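Local coordinates for mandelate racemase/muconate lactonizing enzyme family protein (Azoarcus sp., PDB 2QDE) that belongs to the mandelate racemase/muconate lactonizing enzyme family of the enolase superfamily and carries a barium ion in its barrel domain, at residues 72-77 with 92-97; 135-140 with 322-327; 335-339 with 350-354. All coordinates share one frame; numbering follows the deposited sequence.

Contact 1. Residues 72-77 with 92-97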
# COMPACT_ATOMS: atom_id res chain seq x y z
N PHE A 72 -1.58 -33.33 -29.12
CA PHE A 72 -0.66 -32.20 -29.00
C PHE A 72 0.72 -32.51 -28.43
O PHE A 72 1.72 -32.39 -29.14
CB PHE A 72 -1.32 -31.10 -28.17
CG PHE A 72 -2.50 -30.46 -28.84
CD1 PHE A 72 -2.32 -29.40 -29.72
CD2 PHE A 72 -3.78 -30.96 -28.65
CE1 PHE A 72 -3.40 -28.83 -30.40
CE2 PHE A 72 -4.87 -30.41 -29.32
CZ PHE A 72 -4.68 -29.34 -30.19
N PHE A 73 0.78 -32.90 -27.17
CA PHE A 73 2.08 -33.18 -26.57
C PHE A 73 2.89 -34.21 -27.36
O PHE A 73 4.07 -34.00 -27.62
CB PHE A 73 1.92 -33.64 -25.12
CG PHE A 73 1.34 -32.59 -24.19
CD1 PHE A 73 1.51 -31.23 -24.47
CD2 PHE A 73 0.65 -32.97 -23.04
CE1 PHE A 73 0.99 -30.25 -23.60
CE2 PHE A 73 0.12 -31.99 -22.17
CZ PHE A 73 0.30 -30.63 -22.46
N ALA A 74 2.23 -35.31 -27.74
CA ALA A 74 2.89 -36.39 -28.48
C ALA A 74 3.58 -35.97 -29.78
O ALA A 74 4.78 -36.16 -29.94
CB ALA A 74 1.89 -37.53 -28.76
N PRO A 75 2.83 -35.40 -30.74
CA PRO A 75 3.49 -35.00 -31.98
C PRO A 75 4.38 -33.76 -31.88
O PRO A 75 5.47 -33.71 -32.45
CB PRO A 75 2.32 -34.79 -32.95
CG PRO A 75 1.23 -34.30 -32.04
CD PRO A 75 1.37 -35.19 -30.83
N LYS A 76 3.93 -32.77 -31.12
CA LYS A 76 4.68 -31.53 -31.00
C LYS A 76 5.86 -31.50 -30.04
O LYS A 76 6.81 -30.75 -30.26
CB LYS A 76 3.73 -30.39 -30.64
CG LYS A 76 2.68 -30.09 -31.71
CD LYS A 76 3.33 -29.67 -33.02
CE LYS A 76 2.29 -29.33 -34.06
NZ LYS A 76 1.42 -28.22 -33.59
N VAL A 77 5.84 -32.32 -28.99
CA VAL A 77 6.93 -32.27 -28.03
C VAL A 77 7.62 -33.57 -27.64
O VAL A 77 8.84 -33.59 -27.47
CB VAL A 77 6.45 -31.60 -26.71
CG1 VAL A 77 7.63 -31.42 -25.75
CG2 VAL A 77 5.80 -30.27 -27.00
N ARG A 92 8.24 -26.62 -22.96
CA ARG A 92 7.50 -26.61 -24.22
C ARG A 92 6.02 -26.92 -23.99
O ARG A 92 5.16 -26.32 -24.63
CB ARG A 92 8.11 -27.61 -25.22
CG ARG A 92 9.52 -27.23 -25.66
CD ARG A 92 9.97 -28.12 -26.81
NE ARG A 92 9.25 -27.81 -28.05
CZ ARG A 92 9.24 -28.60 -29.12
NH1 ARG A 92 9.91 -29.75 -29.12
NH2 ARG A 92 8.58 -28.23 -30.21
N MET A 93 5.71 -27.84 -23.08
CA MET A 93 4.31 -28.15 -22.80
C MET A 93 3.57 -26.91 -22.28
O MET A 93 2.42 -26.66 -22.65
CB MET A 93 4.18 -29.31 -21.79
CG MET A 93 4.56 -30.69 -22.34
SD MET A 93 3.94 -32.11 -21.34
CE MET A 93 4.98 -31.96 -19.89
N ASP A 94 4.24 -26.12 -21.43
CA ASP A 94 3.64 -24.91 -20.87
C ASP A 94 3.43 -23.80 -21.90
O ASP A 94 2.48 -23.03 -21.82
CB ASP A 94 4.49 -24.37 -19.71
CG ASP A 94 4.24 -25.12 -18.40
OD1 ASP A 94 3.15 -25.72 -18.25
OD2 ASP A 94 5.13 -25.08 -17.52
N ILE A 95 4.33 -23.71 -22.88
CA ILE A 95 4.17 -22.69 -23.91
C ILE A 95 3.07 -23.13 -24.87
O ILE A 95 2.26 -22.33 -25.34
CB ILE A 95 5.47 -22.49 -24.71
CG1 ILE A 95 6.57 -21.96 -23.79
CG2 ILE A 95 5.23 -21.52 -25.87
CD1 ILE A 95 6.29 -20.59 -23.23
N LEU A 96 3.02 -24.43 -25.13
CA LEU A 96 2.04 -24.99 -26.05
C LEU A 96 0.61 -25.04 -25.51
O LEU A 96 -0.34 -24.80 -26.26
CB LEU A 96 2.45 -26.42 -26.45
CG LEU A 96 1.50 -27.22 -27.35
CD1 LEU A 96 1.43 -26.58 -28.73
CD2 LEU A 96 2.01 -28.65 -27.46
N THR A 97 0.46 -25.32 -24.22
CA THR A 97 -0.86 -25.46 -23.63
C THR A 97 -1.14 -24.70 -22.33
O THR A 97 -0.33 -24.71 -21.40
CB THR A 97 -1.16 -26.95 -23.37
OG1 THR A 97 -1.11 -27.67 -24.60
CG2 THR A 97 -2.54 -27.12 -22.74
O HOH W 1 10.68 -31.44 -27.09
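Arg92 of helix 86-96 lies against Val77 of helix 62-78, where two helices of the enolase-type N-terminal domain pack together. The axes of their short segments run 10.8 Å apart at 115°. CB of Arg92 sits 3.9 Å from CG1 of Val77, and the two side chains pass side by side, pointing opposite ways. A bend at chi3 of Arg92 turns the guanidinium back over the end of the other helix. There the O of Lys76 and the CA of Val77 lie over one guanidinium face. The O of Lys76 is close to NH2, but the angle is too poor for a hydrogen bond. NH1 is held instead by water 1, which bridges it to the O of Val77.

Met93 makes a Met-aromatic contact with Phe73. Its SD stands 3.7 Å from the ring centroid, only 8° off the ring normal. CG of Met93 adds a CH-pi contact over the same ring, 4.0 Å from the centroid. Val107 and Lys104 of helix 101-119 also touch Phe73.

Leu96 is the knob of the interface, set in a hole formed by Phe72, Phe73, Lys76 and Val77. Its CG is anti to the backbone N (chi1 177°), and CD2 does the touching. That methyl meets CD1 of Phe73 at the ring edge, 4.0 Å away, and reaches CB of Lys76 and CG2 of Val77. The O of Leu96 is hydrogen-bonded to Ser55 of a second subunit, so the helix end also takes part in the assembly.

Thr97 is the first residue to leave the helix. Its OG1 is buried here without a polar partner in the model and lies 3.5 Å from CE1 of Phe73.

Contact 2. Residues 135-140 with 322-327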
# COMPACT_ATOMS: atom_id res chain seq x y z
N ILE A 135 7.78 -41.52 5.30
CA ILE A 135 6.93 -40.34 5.36
C ILE A 135 5.74 -40.51 6.29
O ILE A 135 4.87 -41.35 6.05
CB ILE A 135 6.40 -40.03 3.94
CG1 ILE A 135 7.56 -40.03 2.95
CG2 ILE A 135 5.64 -38.71 3.94
CD1 ILE A 135 7.13 -40.16 1.51
N PRO A 136 5.68 -39.70 7.36
CA PRO A 136 4.55 -39.80 8.29
C PRO A 136 3.27 -39.32 7.59
O PRO A 136 3.27 -38.28 6.92
CB PRO A 136 4.98 -38.90 9.45
CG PRO A 136 5.84 -37.86 8.77
CD PRO A 136 6.66 -38.70 7.82
N LEU A 137 2.19 -40.07 7.76
CA LEU A 137 0.93 -39.75 7.11
C LEU A 137 -0.24 -39.43 8.04
O LEU A 137 -0.27 -39.82 9.21
CB LEU A 137 0.50 -40.90 6.20
CG LEU A 137 1.42 -41.34 5.07
CD1 LEU A 137 0.93 -42.67 4.50
CD2 LEU A 137 1.45 -40.26 3.98
N GLY A 138 -1.21 -38.73 7.46
CA GLY A 138 -2.44 -38.38 8.13
C GLY A 138 -3.48 -38.93 7.17
O GLY A 138 -3.12 -39.32 6.06
N LEU A 139 -4.76 -38.97 7.55
CA LEU A 139 -5.76 -39.53 6.64
C LEU A 139 -7.12 -38.85 6.67
O LEU A 139 -7.56 -38.39 7.72
CB LEU A 139 -5.94 -41.02 6.95
CG LEU A 139 -6.02 -42.00 5.78
CD1 LEU A 139 -4.67 -42.05 5.07
CD2 LEU A 139 -6.40 -43.38 6.32
N VAL A 140 -7.77 -38.79 5.51
CA VAL A 140 -9.10 -38.19 5.38
C VAL A 140 -10.12 -39.30 5.65
O VAL A 140 -9.97 -40.41 5.14
CB VAL A 140 -9.36 -37.66 3.95
CG1 VAL A 140 -10.69 -36.92 3.91
CG2 VAL A 140 -8.24 -36.75 3.52
N PHE A 322 6.97 -32.01 7.10
CA PHE A 322 5.58 -32.12 7.54
C PHE A 322 4.88 -33.45 7.25
O PHE A 322 5.25 -34.15 6.31
CB PHE A 322 4.79 -31.00 6.89
CG PHE A 322 5.55 -29.70 6.80
CD1 PHE A 322 5.76 -28.93 7.94
CD2 PHE A 322 6.09 -29.28 5.59
CE1 PHE A 322 6.50 -27.75 7.88
CE2 PHE A 322 6.83 -28.10 5.50
CZ PHE A 322 7.04 -27.33 6.65
N PRO A 323 3.86 -33.80 8.06
CA PRO A 323 3.14 -35.05 7.82
C PRO A 323 2.39 -34.89 6.50
O PRO A 323 1.96 -33.79 6.15
CB PRO A 323 2.22 -35.16 9.04
CG PRO A 323 2.00 -33.71 9.45
CD PRO A 323 3.39 -33.13 9.29
N GLN A 324 2.24 -35.98 5.77
CA GLN A 324 1.60 -35.92 4.46
C GLN A 324 0.25 -36.62 4.34
O GLN A 324 -0.28 -37.16 5.31
CB GLN A 324 2.59 -36.45 3.43
CG GLN A 324 3.92 -35.70 3.45
CD GLN A 324 3.75 -34.26 3.04
OE1 GLN A 324 3.21 -33.97 1.98
NE2 GLN A 324 4.21 -33.33 3.88
N GLU A 325 -0.30 -36.62 3.13
CA GLU A 325 -1.61 -37.20 2.90
C GLU A 325 -1.73 -37.93 1.56
O GLU A 325 -2.81 -37.97 0.97
CB GLU A 325 -2.65 -36.09 2.98
CG GLU A 325 -4.05 -36.56 3.25
CD GLU A 325 -5.08 -35.60 2.69
OE1 GLU A 325 -5.17 -35.49 1.44
OE2 GLU A 325 -5.79 -34.96 3.50
N ASN A 326 -0.63 -38.50 1.09
CA ASN A 326 -0.62 -39.21 -0.18
C ASN A 326 -0.94 -40.69 0.07
O ASN A 326 -0.03 -41.51 0.19
CB ASN A 326 0.77 -39.04 -0.81
CG ASN A 326 0.93 -39.81 -2.11
OD1 ASN A 326 0.12 -39.70 -3.03
ND2 ASN A 326 2.00 -40.60 -2.20
N ALA A 327 -2.23 -41.03 0.15
CA ALA A 327 -2.63 -42.42 0.44
C ALA A 327 -3.74 -42.97 -0.45
O ALA A 327 -4.63 -43.68 0.02
CB ALA A 327 -3.04 -42.53 1.91
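Ile135 lays its CG2 methyl against the aliphatic part of Gln324, 3.5 Å from CG and a little farther from CB. The Gln324 chain then bends at chi2 (-65°), which carries the amide away from the strand. NE2 gives a nearly straight bond to the O of Phe322, 2.8 Å long. The acceptor lies in the amide plane of Gln324, but NE2 stands above the carbonyl plane of Phe322. The amide also bonds to strand 294-296: OE1 accepts from the N of Cys296, and NE2 donates to the O of Val294. These partners fix the rotation of the buried amide.

The backbones meet in a single bridge between Leu137 and Gln324. The N of Gln324 donates to the O of Pro136 at 2.8 Å, in the carbonyl plane and at 172° at the hydrogen. The N of Gly138 donates to the O of Gln324, also at 2.8 Å and nearly along the C=O axis. CA of Leu137 adds a CA-H...O contact to the same Gln324 oxygen. CD2 of Leu137 packs beside this carbonyl, 3.8 Å from the Gln324 O.

Farther on, CD1 of Leu139 touches CB of Ala327, 3.6 Å away. Glu325 has CG anti to its backbone N (chi1 -160°) and an extended chain beyond it. This places its carboxylate next to CG2 of Val140. Lys165 is a long, weak ion-pair partner of OE2.

Strand 135-140 is also bonded to strand 356-358 and lies beside strand 164-167. Segment 322-327 stands where the eighth barrel strand would be, between the first strand, 135-140, and the seventh, 294-296. This closure is characteristic of the modified TIM barrel, (beta/alpha)7beta, of the enolase superfamily.

Contact 3. Residues 335-339 with 350-354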
# COMPACT_ATOMS: atom_id res chain seq x y z
N CYS A 335 -8.54 -49.95 3.32
CA CYS A 335 -7.72 -50.54 4.37
C CYS A 335 -6.82 -49.46 4.96
O CYS A 335 -6.84 -48.32 4.48
CB CYS A 335 -6.88 -51.69 3.81
SG CYS A 335 -6.02 -51.28 2.30
N LEU A 336 -6.03 -49.81 5.97
CA LEU A 336 -5.17 -48.82 6.62
C LEU A 336 -3.68 -49.03 6.41
O LEU A 336 -2.87 -48.20 6.82
CB LEU A 336 -5.48 -48.77 8.12
CG LEU A 336 -6.92 -48.34 8.44
CD1 LEU A 336 -7.19 -48.50 9.92
CD2 LEU A 336 -7.12 -46.89 8.00
N ASN A 337 -3.32 -50.16 5.81
CA ASN A 337 -1.93 -50.45 5.49
C ASN A 337 -1.92 -51.23 4.18
O ASN A 337 -2.95 -51.75 3.76
CB ASN A 337 -1.24 -51.23 6.62
CG ASN A 337 -2.02 -52.44 7.05
OD1 ASN A 337 -2.23 -53.37 6.27
ND2 ASN A 337 -2.47 -52.43 8.30
N SER A 338 -0.76 -51.28 3.52
CA SER A 338 -0.64 -51.94 2.23
C SER A 338 -0.49 -53.46 2.21
O SER A 338 -0.55 -54.07 1.14
CB SER A 338 0.52 -51.32 1.45
OG SER A 338 1.73 -51.45 2.18
N ARG A 339 -0.27 -54.08 3.37
CA ARG A 339 -0.13 -55.53 3.37
C ARG A 339 -1.51 -56.12 3.06
O ARG A 339 -1.63 -57.25 2.59
CB ARG A 339 0.39 -56.06 4.72
CG ARG A 339 -0.15 -55.34 5.93
CD ARG A 339 0.08 -56.13 7.22
NE ARG A 339 -0.81 -57.29 7.29
CZ ARG A 339 -1.02 -58.00 8.40
NH1 ARG A 339 -0.41 -57.69 9.53
NH2 ARG A 339 -1.87 -59.04 8.36
N PRO A 350 3.56 -49.27 -3.02
CA PRO A 350 4.50 -48.73 -2.03
C PRO A 350 4.02 -49.11 -0.62
O PRO A 350 2.82 -49.17 -0.36
CB PRO A 350 4.43 -47.22 -2.28
CG PRO A 350 4.24 -47.16 -3.76
CD PRO A 350 3.21 -48.24 -4.02
N ARG A 351 4.97 -49.35 0.27
CA ARG A 351 4.65 -49.76 1.63
C ARG A 351 4.01 -48.71 2.54
O ARG A 351 4.59 -47.66 2.83
CB ARG A 351 5.90 -50.33 2.31
CG ARG A 351 5.68 -50.80 3.73
CD ARG A 351 6.65 -51.92 4.08
NE ARG A 351 8.00 -51.47 4.41
CZ ARG A 351 8.40 -51.13 5.63
NH1 ARG A 351 7.55 -51.20 6.66
NH2 ARG A 351 9.66 -50.76 5.85
N PHE A 352 2.79 -49.01 2.99
CA PHE A 352 2.04 -48.16 3.90
C PHE A 352 1.95 -49.02 5.15
O PHE A 352 1.25 -50.03 5.16
CB PHE A 352 0.63 -47.90 3.37
CG PHE A 352 0.58 -46.93 2.23
CD1 PHE A 352 0.50 -45.56 2.46
CD2 PHE A 352 0.56 -47.39 0.91
CE1 PHE A 352 0.42 -44.66 1.40
CE2 PHE A 352 0.48 -46.51 -0.16
CZ PHE A 352 0.40 -45.14 0.08
N GLU A 353 2.64 -48.61 6.21
CA GLU A 353 2.63 -49.38 7.45
C GLU A 353 2.80 -48.51 8.69
O GLU A 353 3.65 -47.61 8.71
CB GLU A 353 3.74 -50.43 7.39
CG GLU A 353 3.69 -51.46 8.50
CD GLU A 353 4.95 -52.30 8.56
OE1 GLU A 353 5.45 -52.70 7.49
OE2 GLU A 353 5.44 -52.56 9.68
N GLY A 354 2.01 -48.78 9.72
CA GLY A 354 2.09 -48.02 10.95
C GLY A 354 1.87 -46.53 10.79
O GLY A 354 2.39 -45.74 11.58
O HOH W 2 1.41 -52.74 5.51
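Ser338 reaches strand 351-353 with both its hydroxyl and its backbone N. OG stands between the backbone N and the carbonyl carbon, at chi1 59°. In this position it accepts a bond from the N of Phe352, 2.8 Å long and almost straight at 176°. The N of Ser338 donates in turn to the O of Phe352 at 2.9 Å. This second bond lies in the carbonyl plane and uses a lone pair of the oxygen. One serine therefore grips both the N-H and the C=O of Phe352. Water 2 adds to this grip. It donates to the O of Phe352 and accepts from the N of Arg339.

The side chain of Phe352 leaves its backbone toward the loop but ends away from it. CG is anti to the carbonyl carbon (chi1 -74°), and the ring turns only an edge to the serine. CB of Ser338 lies at that edge, in the ring plane, 4.0 Å from CD2.

Asn337 puts its CB 3.1 Å from the O of Phe352. Its amide is directed away from the strand, and ND2 makes a weak hydrogen bond to Glu159 of helix 146-159. Arg351 and Glu353 form a salt bridge, with NH1 and OE1 2.7 Å apart. Arg351 also makes a cation-pi contact with Tyr358.

Strand 351-353 pairs antiparallel with strand 356-358 as a beta hairpin and is an outermost strand of the sheet within this chain. Strand 356-358 lies between it and strand 135-140. Segment 335-339 follows helix 328-332, and its Leu336 touches both helix 146-159 and Leu139 of strand 135-140.

Contacts 2 and 3 are neighbours, with centres 12 Å apart, and both reach the barrel sheet. Phe352 joins them: its CD1 lies 3.6 Å from CD1 of Leu137, and its CE1 touches Asn326 and Ala327. Leu336 and Leu139 add a second point of packing. Contact 2 is near the barium site formed by Asp195, Asn197, Glu221 and Asp246, with the Glu325 side chain about 7 Å from the ion. Contact 1 belongs to the other domain, across the centre of the chain. Its nearest atoms are about 19 Å from contact 2 and about 22 Å from contact 3, so it touches neither.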